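Local structure of lactate racemase apoprotein (Thermoanaerobacterium thermosaccharolyticum, 2YJG) at residues Q291-S296 with M387-A392; K298-G303 with H370-V375; A305-K308 with V312-I315; Y329-E334 with W358-L363; M374-D377 with Y383-D386. The protein catalyses the interconversion of D- and L-lactate, using a nickel pincer cofactor derived from nicotinic acid mononucleotide that is absent from this apoprotein. All blocks are in the same frame, centred on the assembly; numbering follows the deposited sequence.

Contact 1: Q291-S296 with M387-A392; sequences QNIYQS and MFMTPA
I293 meets M387 and M389 from the first turn of helix 293-305, through van der Waals packing at long range. Its CB points at the 387-392 segment and divides into two branches. The short one, CG2, lies anti to the backbone N, because chi1 of -52° places CG1 beside that N instead. CG2 reaches both methionines, standing 4.4 Å from SD of M387 and 4.2 Å from CE of M389. The long branch runs from CG1 to CD1 with chi2 trans, and CD1 of I293 also comes to 4.4 Å from SD of M387, so the sulfur faces both ends of the isoleucine. Nothing polar joins the segments; the small buried area of 91 Å² and a closest CA pair 9.8 Å apart agree with a contact made by side-chain ends alone.

The turn that carries I293 also holds Q295, a probable substrate ligand, and is fixed locally. N292 is the N-cap, its OD1 accepting from N of Q295 at 2.8 Å, and OG of S296 donates to O of I293 on an in-plane lone pair. Opposite, F388 with its positive phi is the C-prime residue of a Schellman motif closing helix 381-386. M387 is flanked by F328, Y329 and F332 of helix 326-333, while M389 lies over V372 and M374, where strand 371-375 pairs with strand 390-392.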
# COMPACT_ATOMS: atom_id res chain seq x y z
N GLN A 291 14.76 9.13 -22.19
CA GLN A 291 15.12 9.96 -21.03
C GLN A 291 16.61 10.07 -20.77
O GLN A 291 17.04 10.94 -20.03
CB GLN A 291 14.38 9.56 -19.75
CG GLN A 291 14.59 8.20 -19.27
CD GLN A 291 13.67 7.77 -18.11
OE1 GLN A 291 13.75 6.62 -17.68
NE2 GLN A 291 12.81 8.66 -17.63
N ASN A 292 17.40 9.22 -21.38
CA ASN A 292 18.86 9.28 -21.20
C ASN A 292 19.58 8.60 -22.35
O ASN A 292 18.96 7.83 -23.12
CB ASN A 292 19.25 8.71 -19.81
CG ASN A 292 18.87 7.29 -19.62
OD1 ASN A 292 19.16 6.47 -20.50
ND2 ASN A 292 18.21 6.95 -18.50
N ILE A 293 20.87 8.94 -22.50
CA ILE A 293 21.74 8.37 -23.53
C ILE A 293 21.80 6.85 -23.50
O ILE A 293 21.67 6.22 -24.56
CB ILE A 293 23.13 9.00 -23.58
CG1 ILE A 293 23.01 10.52 -23.65
CG2 ILE A 293 23.90 8.50 -24.81
CD1 ILE A 293 24.39 11.22 -23.63
N TYR A 294 21.88 6.31 -22.28
CA TYR A 294 21.86 4.86 -22.04
C TYR A 294 20.70 4.22 -22.83
O TYR A 294 20.89 3.27 -23.58
CB TYR A 294 21.74 4.64 -20.54
CG TYR A 294 21.88 3.20 -20.09
CD1 TYR A 294 20.81 2.35 -20.17
CD2 TYR A 294 23.07 2.71 -19.56
CE1 TYR A 294 20.90 1.01 -19.76
CE2 TYR A 294 23.17 1.39 -19.11
CZ TYR A 294 22.10 0.56 -19.21
OH TYR A 294 22.21 -0.74 -18.80
N GLN A 295 19.50 4.73 -22.66
CA GLN A 295 18.32 4.18 -23.34
C GLN A 295 18.39 4.37 -24.84
O GLN A 295 17.92 3.55 -25.60
CB GLN A 295 17.01 4.81 -22.81
CG GLN A 295 16.60 4.35 -21.44
CD GLN A 295 16.47 2.89 -21.33
OE1 GLN A 295 15.90 2.23 -22.20
NE2 GLN A 295 16.98 2.35 -20.21
N SER A 296 18.98 5.47 -25.26
CA SER A 296 19.02 5.83 -26.71
C SER A 296 19.88 4.93 -27.59
O SER A 296 19.67 4.88 -28.82
CB SER A 296 19.49 7.27 -26.87
OG SER A 296 20.92 7.37 -26.77
N MET A 387 31.51 10.85 -25.67
CA MET A 387 31.16 9.50 -26.08
C MET A 387 31.35 9.27 -27.59
O MET A 387 30.73 8.40 -28.19
CB MET A 387 29.74 9.14 -25.61
CG MET A 387 29.64 9.19 -24.09
SD MET A 387 28.04 8.78 -23.40
CE MET A 387 28.14 7.00 -23.46
N PHE A 388 32.29 10.00 -28.16
CA PHE A 388 32.67 9.88 -29.55
C PHE A 388 31.49 10.01 -30.50
O PHE A 388 31.48 9.38 -31.54
CB PHE A 388 33.40 8.57 -29.78
CG PHE A 388 34.51 8.32 -28.79
CD1 PHE A 388 35.59 9.15 -28.73
CD2 PHE A 388 34.45 7.26 -27.92
CE1 PHE A 388 36.61 8.93 -27.84
CE2 PHE A 388 35.45 7.03 -27.03
CZ PHE A 388 36.54 7.88 -26.98
N MET A 389 30.50 10.82 -30.13
CA MET A 389 29.40 11.16 -31.00
C MET A 389 29.44 12.68 -31.27
O MET A 389 30.35 13.38 -30.78
CB MET A 389 28.12 10.70 -30.37
CG MET A 389 28.08 9.22 -30.31
SD MET A 389 26.56 8.65 -29.67
CE MET A 389 26.74 8.98 -27.89
N THR A 390 28.51 13.17 -32.09
CA THR A 390 28.47 14.59 -32.43
C THR A 390 27.09 15.10 -32.09
O THR A 390 26.04 14.55 -32.58
CB THR A 390 28.72 14.84 -33.91
OG1 THR A 390 29.95 14.27 -34.29
CG2 THR A 390 28.71 16.33 -34.23
N PRO A 391 27.04 16.11 -31.23
CA PRO A 391 25.76 16.72 -30.89
C PRO A 391 25.27 17.64 -32.02
O PRO A 391 26.08 18.19 -32.77
CB PRO A 391 26.09 17.53 -29.65
CG PRO A 391 27.54 17.89 -29.81
CD PRO A 391 28.18 16.86 -30.66
N ALA A 392 23.96 17.78 -32.12
CA ALA A 392 23.35 18.75 -33.06
C ALA A 392 22.15 19.39 -32.42
O ALA A 392 21.45 18.75 -31.62
CB ALA A 392 22.96 18.07 -34.37

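Contact 2: K298-G303 with H370-V375; sequences KGMTAG and HKVIMV
M300 lays its terminal methyl over V372 and M374, two residues on the same side of strand 371-375. With chi1 near -60°, CG sits beside the backbone N, and the chain beyond is extended, so the thioether reaches straight from the helix to the strand. CE is 4.0 Å from CG1 of V372 and 3.8 Å from SD of M374. SD of M300 also lies 4.0 Å from CG1 of V372, which makes the valine a neighbour of the last two atoms of the chain rather than of one. The side chains of V372 and M374 both cross that of M300 at about a right angle. M374 bends at chi3, 77°, and its own CE comes within 3.9 Å of CE of M300, so two methionine ends meet here.

The interaction is purely apolar, with 127 Å² buried and the nearest CA atoms, those of M300 and V372, 8.1 Å apart. L363 and I366 of helix 357-369 and I315 of the adjoining strand also pack on M300. Helix 293-305 is kinked near K298 and G299; there T301 OG1 donates to K298 O at 2.6 Å, in the carbonyl plane, and G299 N is held by N284 OD1.

I373, with its side chain on the other side of the strand, packs on helix 395-405. Helices thus cover both faces of a six-stranded parallel sheet, as in a three-layer alpha/beta/alpha domain. The same helix 293-305 carries K298, a probable substrate ligand by analogy with related racemases.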
# COMPACT_ATOMS: atom_id res chain seq x y z
N LYS A 298 19.29 1.92 -27.76
CA LYS A 298 18.25 1.04 -28.36
C LYS A 298 17.80 1.48 -29.77
O LYS A 298 17.91 0.69 -30.76
CB LYS A 298 17.08 0.87 -27.44
CG LYS A 298 17.48 0.22 -26.06
CD LYS A 298 16.36 0.27 -25.09
CE LYS A 298 16.69 -0.46 -23.78
NZ LYS A 298 15.49 -0.50 -22.83
N GLY A 299 17.40 2.74 -29.88
CA GLY A 299 17.04 3.37 -31.18
C GLY A 299 18.22 3.39 -32.14
O GLY A 299 18.09 3.24 -33.35
N MET A 300 19.43 3.60 -31.60
CA MET A 300 20.58 3.58 -32.47
C MET A 300 20.82 2.25 -33.17
O MET A 300 21.35 2.23 -34.32
CB MET A 300 21.87 3.92 -31.70
CG MET A 300 21.91 5.29 -31.03
SD MET A 300 23.48 5.55 -30.20
CE MET A 300 23.09 7.05 -29.33
N THR A 301 20.47 1.16 -32.48
CA THR A 301 20.59 -0.19 -33.09
C THR A 301 19.64 -0.36 -34.29
O THR A 301 19.97 -1.09 -35.21
CB THR A 301 20.36 -1.40 -32.12
OG1 THR A 301 19.00 -1.47 -31.67
CG2 THR A 301 21.41 -1.41 -30.94
N ALA A 302 18.46 0.30 -34.26
CA ALA A 302 17.52 0.25 -35.39
C ALA A 302 18.19 1.05 -36.51
O ALA A 302 18.18 0.60 -37.65
CB ALA A 302 16.16 0.89 -35.00
N GLY A 303 18.80 2.18 -36.17
CA GLY A 303 19.69 2.91 -37.08
C GLY A 303 20.79 2.08 -37.74
O GLY A 303 20.99 2.11 -38.99
N HIS A 370 30.04 3.23 -37.71
CA HIS A 370 29.11 4.31 -38.07
C HIS A 370 29.39 5.54 -37.25
O HIS A 370 29.80 5.43 -36.10
CB HIS A 370 27.66 3.91 -37.80
CG HIS A 370 27.27 2.62 -38.43
ND1 HIS A 370 27.33 1.42 -37.76
CD2 HIS A 370 26.82 2.35 -39.68
CE1 HIS A 370 26.95 0.45 -38.59
NE2 HIS A 370 26.59 1.00 -39.74
N LYS A 371 29.07 6.70 -37.81
CA LYS A 371 29.04 7.92 -37.00
C LYS A 371 27.66 8.11 -36.46
O LYS A 371 26.70 7.84 -37.19
CB LYS A 371 29.36 9.13 -37.89
CG LYS A 371 30.66 9.00 -38.62
CD LYS A 371 31.83 9.37 -37.80
CE LYS A 371 33.15 8.93 -38.53
NZ LYS A 371 34.29 9.90 -38.31
N VAL A 372 27.53 8.59 -35.22
CA VAL A 372 26.24 8.88 -34.65
C VAL A 372 26.21 10.36 -34.32
O VAL A 372 27.21 10.95 -33.78
CB VAL A 372 25.96 8.01 -33.43
CG1 VAL A 372 24.62 8.42 -32.75
CG2 VAL A 372 25.94 6.53 -33.85
N ILE A 373 25.11 10.97 -34.73
CA ILE A 373 24.82 12.36 -34.41
C ILE A 373 23.62 12.38 -33.51
O ILE A 373 22.57 11.80 -33.84
CB ILE A 373 24.52 13.24 -35.68
CG1 ILE A 373 25.76 13.34 -36.54
CG2 ILE A 373 24.03 14.67 -35.28
CD1 ILE A 373 25.52 13.65 -37.95
N MET A 374 23.73 13.02 -32.35
CA MET A 374 22.58 13.08 -31.47
C MET A 374 21.98 14.52 -31.44
O MET A 374 22.65 15.49 -31.14
CB MET A 374 22.91 12.62 -30.05
CG MET A 374 23.36 11.18 -29.89
SD MET A 374 23.43 10.68 -28.16
CE MET A 374 21.75 10.43 -27.82
N VAL A 375 20.70 14.61 -31.76
CA VAL A 375 19.87 15.78 -31.48
C VAL A 375 19.30 15.58 -30.10
O VAL A 375 18.49 14.69 -29.86
CB VAL A 375 18.71 15.95 -32.57
CG1 VAL A 375 17.70 17.07 -32.23
CG2 VAL A 375 19.33 16.15 -34.00

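Contact 3: A305-K308 with V312-I315; sequences AACK and VIII
C307 turns its thiol sulfur onto the chain near the start of strand 311-316, touching the backbone of V312 and the side chain of I313. The sulfur lies 3.6 Å from V312 N and 3.8 Å from V312 O, so it rests against main-chain atoms of that residue, whose CB points away. On the neighbouring residue, I313 CG1 is 3.9 Å from C307 SG and 4.0 Å from C307 CB, which means that one methylene covers both atoms of the cysteine side chain. The torsions account for this meeting: chi1 of -163° swings SG to the side opposite the backbone N, while I313 has CG1 beside its own N, bringing that branch round to the cysteine although its CB does not aim there.

The next shell adds two more side chains. H370 packs on both C307 and I313, and V280 of strand 279-283 adds a further apolar surface to C307. The main chain of A306 and K308 is hydrogen-bonded to that of A277, and K308 NZ forms a salt bridge with D278, so the chain on both sides of the cysteine is tied to the stretch leading into strand 279-283. The backbone of V312 is hydrogen-bonded to D278 and V280 on one side, whereas I313 pairs with K371 on the other, which sets the strand between two neighbours.

The short link 305-308 thus brings the chain from the end of helix 293-305 back to the sheet. Together with strand 279-283 before it and strand 311-316 after it, the helix makes a beta-alpha-beta unit in which the two parallel strands are direct neighbours.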
# COMPACT_ATOMS: atom_id res chain seq x y z
N ALA A 305 21.12 -1.12 -38.19
CA ALA A 305 20.59 -2.11 -39.07
C ALA A 305 20.12 -1.54 -40.43
O ALA A 305 20.14 -2.27 -41.42
CB ALA A 305 19.49 -2.86 -38.38
N ALA A 306 19.77 -0.26 -40.48
CA ALA A 306 19.36 0.41 -41.73
C ALA A 306 20.40 1.27 -42.37
O ALA A 306 20.08 1.99 -43.34
CB ALA A 306 18.11 1.28 -41.49
N CYS A 307 21.63 1.24 -41.84
CA CYS A 307 22.69 2.11 -42.29
C CYS A 307 23.79 1.27 -42.97
O CYS A 307 24.11 0.15 -42.54
CB CYS A 307 23.23 2.86 -41.09
SG CYS A 307 24.17 4.28 -41.43
N LYS A 308 24.33 1.78 -44.08
CA LYS A 308 25.51 1.24 -44.69
C LYS A 308 26.74 1.43 -43.77
O LYS A 308 26.85 2.41 -43.02
CB LYS A 308 25.77 1.95 -46.03
CG LYS A 308 24.78 1.61 -47.14
CD LYS A 308 25.28 2.27 -48.43
CE LYS A 308 24.14 2.64 -49.38
NZ LYS A 308 24.61 3.53 -50.53
N VAL A 312 26.03 7.40 -41.46
CA VAL A 312 25.71 8.28 -40.34
C VAL A 312 24.31 7.99 -39.84
O VAL A 312 23.36 7.90 -40.62
CB VAL A 312 25.86 9.74 -40.77
CG1 VAL A 312 25.62 10.70 -39.58
CG2 VAL A 312 27.27 9.97 -41.36
N ILE A 313 24.20 7.75 -38.54
CA ILE A 313 22.93 7.59 -37.89
C ILE A 313 22.65 8.88 -37.11
O ILE A 313 23.48 9.28 -36.23
CB ILE A 313 22.97 6.38 -36.93
CG1 ILE A 313 23.16 5.07 -37.70
CG2 ILE A 313 21.71 6.33 -36.02
CD1 ILE A 313 23.86 3.91 -36.76
N ILE A 314 21.54 9.53 -37.43
CA ILE A 314 20.98 10.69 -36.65
C ILE A 314 19.86 10.19 -35.77
O ILE A 314 18.90 9.54 -36.23
CB ILE A 314 20.41 11.82 -37.53
CG1 ILE A 314 21.46 12.33 -38.49
CG2 ILE A 314 19.86 12.93 -36.66
CD1 ILE A 314 20.93 13.13 -39.74
N ILE A 315 19.98 10.45 -34.48
CA ILE A 315 18.99 10.02 -33.52
C ILE A 315 18.51 11.23 -32.69
O ILE A 315 19.31 11.94 -32.09
CB ILE A 315 19.50 8.87 -32.57
CG1 ILE A 315 18.30 8.43 -31.75
CG2 ILE A 315 20.63 9.29 -31.67
CD1 ILE A 315 18.28 7.09 -31.12

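Contact 4: Y329-E334 with W358-L363; sequences YRWFKE and WEAQIL
Helix segments 329-333 and 358-363 approach to 9.6 Å between axes at 47°, and the backbones come nearest where W331 faces A360, 6.8 Å between CA atoms. The small side chain of A360 is what allows this, because its CB is touched by two aromatic rings at once. CD1 of W331 stands 3.5 Å from that methyl, while CE1 of F332 reaches it at 3.6 Å. The five-membered ring of the indole leads with CD1; CG and the linking CB of W331 lie a little further from the same methyl group.

F332 goes deeper than W331. A chi1 of -66° puts its CG beside the backbone N and carries the ring toward the second helix, where CZ lies 3.5 Å from A360 O and 3.7 Å from CD2 of L363. L363 has CG anti to its backbone N, a torsion that brings the isobutyl group to the phenyl ring, and CB, CG and CD2 all lie within about 4 Å of F332 CZ. The CZ end of the F332 ring therefore meets both A360 and L363, one turn apart on the helix, and the side chains of F332 and L363 pass at a slant.

M387 and F388 also pack on F332, and helix 338-346 brings I345 against A360 and K344 against W331. The other methyl of L363, CD1, packs on M300, and W358, whose CB points away from helix 326-333, meets H200, a nickel ligand by similarity. The pairing is plain helix-helix packing in the C-terminal domain, joining helix 326-333 to helix 357-369, whose touch on H200 is consistent with a place near the cofactor site.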
# COMPACT_ATOMS: atom_id res chain seq x y z
N TYR A 329 28.97 5.85 -19.14
CA TYR A 329 29.63 7.05 -19.62
C TYR A 329 31.18 6.95 -19.57
O TYR A 329 31.89 7.30 -20.53
CB TYR A 329 29.14 8.20 -18.77
CG TYR A 329 29.81 9.51 -18.96
CD1 TYR A 329 29.88 10.13 -20.20
CD2 TYR A 329 30.38 10.20 -17.85
CE1 TYR A 329 30.49 11.38 -20.36
CE2 TYR A 329 30.96 11.45 -18.01
CZ TYR A 329 30.99 12.05 -19.26
OH TYR A 329 31.60 13.29 -19.40
N ARG A 330 31.66 6.50 -18.43
CA ARG A 330 33.09 6.37 -18.08
C ARG A 330 33.83 5.41 -19.02
O ARG A 330 34.96 5.62 -19.31
CB ARG A 330 33.18 5.91 -16.63
CG ARG A 330 34.54 5.92 -15.88
CD ARG A 330 34.38 5.42 -14.34
NE ARG A 330 33.37 4.33 -14.12
CZ ARG A 330 32.83 3.98 -12.94
NH1 ARG A 330 33.18 4.59 -11.80
NH2 ARG A 330 31.90 3.00 -12.90
N TRP A 331 33.17 4.40 -19.54
CA TRP A 331 33.80 3.54 -20.53
C TRP A 331 34.34 4.36 -21.67
O TRP A 331 35.45 4.13 -22.04
CB TRP A 331 32.84 2.46 -21.07
CG TRP A 331 32.69 1.28 -20.17
CD1 TRP A 331 31.55 0.86 -19.56
CD2 TRP A 331 33.69 0.29 -19.88
NE1 TRP A 331 31.80 -0.29 -18.86
CE2 TRP A 331 33.10 -0.68 -19.08
CE3 TRP A 331 35.04 0.15 -20.23
CZ2 TRP A 331 33.84 -1.74 -18.53
CZ3 TRP A 331 35.77 -0.93 -19.69
CH2 TRP A 331 35.15 -1.88 -18.94
N PHE A 332 33.57 5.35 -22.15
CA PHE A 332 33.96 6.19 -23.26
C PHE A 332 34.87 7.32 -22.81
O PHE A 332 35.89 7.62 -23.44
CB PHE A 332 32.72 6.74 -23.93
CG PHE A 332 31.91 5.66 -24.57
CD1 PHE A 332 30.98 4.95 -23.81
CD2 PHE A 332 32.15 5.28 -25.84
CE1 PHE A 332 30.27 3.93 -24.34
CE2 PHE A 332 31.43 4.20 -26.40
CZ PHE A 332 30.52 3.53 -25.66
N LYS A 333 34.53 7.88 -21.66
CA LYS A 333 35.28 9.06 -21.18
C LYS A 333 36.73 8.68 -20.93
O LYS A 333 37.63 9.50 -21.23
CB LYS A 333 34.65 9.59 -19.92
CG LYS A 333 35.40 10.75 -19.31
CD LYS A 333 34.90 12.09 -19.72
CE LYS A 333 35.52 13.16 -18.76
NZ LYS A 333 34.83 14.46 -18.86
N GLU A 334 36.94 7.46 -20.45
CA GLU A 334 38.27 6.90 -20.11
C GLU A 334 39.00 6.11 -21.25
O GLU A 334 40.06 5.55 -21.02
CB GLU A 334 38.12 5.96 -18.92
CG GLU A 334 37.46 6.59 -17.65
CD GLU A 334 38.41 7.53 -16.94
OE1 GLU A 334 39.62 7.19 -16.88
OE2 GLU A 334 37.97 8.59 -16.43
N TRP A 358 27.25 -3.74 -20.84
CA TRP A 358 26.65 -4.28 -22.05
C TRP A 358 26.12 -3.14 -22.97
O TRP A 358 26.11 -3.25 -24.19
CB TRP A 358 25.58 -5.28 -21.69
CG TRP A 358 24.53 -4.78 -20.75
CD1 TRP A 358 23.36 -4.18 -21.08
CD2 TRP A 358 24.57 -4.83 -19.33
NE1 TRP A 358 22.65 -3.84 -19.95
CE2 TRP A 358 23.39 -4.24 -18.86
CE3 TRP A 358 25.50 -5.30 -18.42
CZ2 TRP A 358 23.10 -4.12 -17.48
CZ3 TRP A 358 25.20 -5.24 -17.09
CH2 TRP A 358 24.01 -4.66 -16.61
N GLU A 359 25.61 -2.09 -22.33
CA GLU A 359 25.06 -0.91 -23.05
C GLU A 359 26.21 -0.20 -23.71
O GLU A 359 26.11 0.29 -24.88
CB GLU A 359 24.36 0.04 -22.06
CG GLU A 359 23.20 0.89 -22.57
CD GLU A 359 21.95 0.09 -22.89
OE1 GLU A 359 21.96 -1.15 -22.65
OE2 GLU A 359 20.91 0.69 -23.36
N ALA A 360 27.34 -0.07 -23.01
CA ALA A 360 28.54 0.50 -23.62
C ALA A 360 29.09 -0.37 -24.77
O ALA A 360 29.58 0.16 -25.79
CB ALA A 360 29.71 0.79 -22.57
N GLN A 361 29.04 -1.68 -24.60
CA GLN A 361 29.56 -2.59 -25.59
C GLN A 361 28.76 -2.41 -26.89
O GLN A 361 29.31 -2.30 -28.00
CB GLN A 361 29.41 -4.02 -25.05
CG GLN A 361 30.06 -5.05 -25.97
CD GLN A 361 29.96 -6.47 -25.45
OE1 GLN A 361 29.62 -6.71 -24.28
NE2 GLN A 361 30.26 -7.44 -26.33
N ILE A 362 27.44 -2.45 -26.75
CA ILE A 362 26.60 -2.21 -27.94
C ILE A 362 26.80 -0.90 -28.59
O ILE A 362 26.90 -0.86 -29.84
CB ILE A 362 25.11 -2.45 -27.60
CG1 ILE A 362 25.01 -3.89 -27.19
CG2 ILE A 362 24.09 -2.01 -28.88
CD1 ILE A 362 23.70 -4.30 -26.47
N LEU A 363 26.89 0.21 -27.82
CA LEU A 363 27.17 1.51 -28.45
C LEU A 363 28.53 1.51 -29.14
O LEU A 363 28.66 1.99 -30.28
CB LEU A 363 27.07 2.63 -27.43
CG LEU A 363 27.37 4.06 -27.85
CD1 LEU A 363 26.33 4.45 -28.97
CD2 LEU A 363 27.32 5.04 -26.65

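Contact 5: M374-D377 with Y383-D386; sequences MVTD and YVKD
V384 makes the whole of the tight part of this contact with a single methyl group, CG2, which faces the strand end from helix 381-386. It stands 3.9 Å from SD of M374 and 4.0 Å from CG2 of T376, so it fits between residues two apart on the same side of the chain. The valine and T376 meet tip to tip, whereas M374 passes the valine at a slant and offers its sulfur. T376 can point its methyl at the helix because chi1 of -165° places OG1 anti to the backbone N and pushes CG2 between N and the carbonyl carbon. The hydroxyl, turned aside from the valine, is hydrogen-bonded to A317 O, its strongest partner, and also to E318 O and N380 ND2; together they fix the rotation of the side chain.

Strand 371-375, helix 381-386 and strand 390-392 form a beta-alpha-beta unit, and within these segments V384 carries the contact of the helix with the end of its first strand; the CA atoms of M374 and V384 lie 7.2 Å apart. V384 also packs on M389 and P391, in the loop and strand 390-392 that follow the helix.

Away from this apolar patch the helix is loosely related to the strand. K385 is exposed and pairs with E382 rather than with anything on 374-377. D386 OD2 forms a salt bridge with K333 NZ and a hydrogen bond with Y329 OH, tying the helix to helix 326-333. D377, partly exposed past the end of the strand, uses OD1 to accept from K379 N in the turn that leads into the helix.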
# COMPACT_ATOMS: atom_id res chain seq x y z
N MET A 374 23.73 13.02 -32.35
CA MET A 374 22.58 13.08 -31.47
C MET A 374 21.98 14.52 -31.44
O MET A 374 22.65 15.49 -31.14
CB MET A 374 22.91 12.62 -30.05
CG MET A 374 23.36 11.18 -29.89
SD MET A 374 23.43 10.68 -28.16
CE MET A 374 21.75 10.43 -27.82
N VAL A 375 20.70 14.61 -31.76
CA VAL A 375 19.87 15.78 -31.48
C VAL A 375 19.30 15.58 -30.10
O VAL A 375 18.49 14.69 -29.86
CB VAL A 375 18.71 15.95 -32.57
CG1 VAL A 375 17.70 17.07 -32.23
CG2 VAL A 375 19.33 16.15 -34.00
N THR A 376 19.70 16.47 -29.18
CA THR A 376 19.51 16.28 -27.78
C THR A 376 19.58 17.64 -27.08
O THR A 376 20.05 18.57 -27.65
CB THR A 376 20.57 15.31 -27.25
OG1 THR A 376 20.16 14.87 -25.98
CG2 THR A 376 21.95 15.93 -27.17
N ASP A 377 19.07 17.68 -25.86
CA ASP A 377 19.11 18.84 -24.97
C ASP A 377 20.52 19.32 -24.85
O ASP A 377 21.42 18.50 -24.73
CB ASP A 377 18.58 18.39 -23.60
CG ASP A 377 18.28 19.52 -22.67
OD1 ASP A 377 19.25 20.21 -22.20
OD2 ASP A 377 17.06 19.67 -22.37
N TYR A 383 28.56 15.53 -22.98
CA TYR A 383 28.53 14.07 -22.83
C TYR A 383 28.62 13.39 -24.20
O TYR A 383 29.34 12.39 -24.42
CB TYR A 383 27.24 13.58 -22.18
CG TYR A 383 26.98 14.02 -20.75
CD1 TYR A 383 28.01 14.15 -19.84
CD2 TYR A 383 25.69 14.25 -20.33
CE1 TYR A 383 27.74 14.50 -18.53
CE2 TYR A 383 25.40 14.60 -19.04
CZ TYR A 383 26.44 14.75 -18.14
OH TYR A 383 26.14 15.10 -16.85
N VAL A 384 27.83 13.90 -25.13
CA VAL A 384 27.76 13.30 -26.45
C VAL A 384 29.16 13.34 -27.11
O VAL A 384 29.62 12.32 -27.70
CB VAL A 384 26.72 14.05 -27.34
CG1 VAL A 384 26.86 13.58 -28.80
CG2 VAL A 384 25.31 13.87 -26.79
N LYS A 385 29.85 14.48 -26.99
CA LYS A 385 31.23 14.62 -27.50
C LYS A 385 32.22 13.65 -26.82
O LYS A 385 33.09 13.03 -27.46
CB LYS A 385 31.73 16.06 -27.31
CG LYS A 385 31.15 17.07 -28.24
CD LYS A 385 31.75 18.46 -27.98
CE LYS A 385 30.82 19.60 -28.30
NZ LYS A 385 31.06 20.77 -27.37
N ASP A 386 32.05 13.51 -25.52
CA ASP A 386 32.88 12.64 -24.71
C ASP A 386 32.66 11.17 -25.09
O ASP A 386 33.52 10.34 -24.85
CB ASP A 386 32.55 12.82 -23.22
CG ASP A 386 33.14 14.09 -22.61
OD1 ASP A 386 33.86 14.82 -23.27
OD2 ASP A 386 32.85 14.33 -21.43

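From the N terminus, contact 1 opens at 291-296, at the head of helix 293-305, and closes the widest loop, ending at 387-392. Contact 2 opens further down the same helix and closes at 370-375, nested within it. Inside contact 2 lie two loops in series: contact 3, a short turn from the helix end into strand 311-316, and contact 4, joining helices 326-333 and 357-369. Contact 5 begins on residues 374-375, where contact 2 ends, and lies within contact 1. Together they fasten one end of the parallel sheet, strands 311-316, 371-375 and 390-392, to helix 293-305 and the helices beside it.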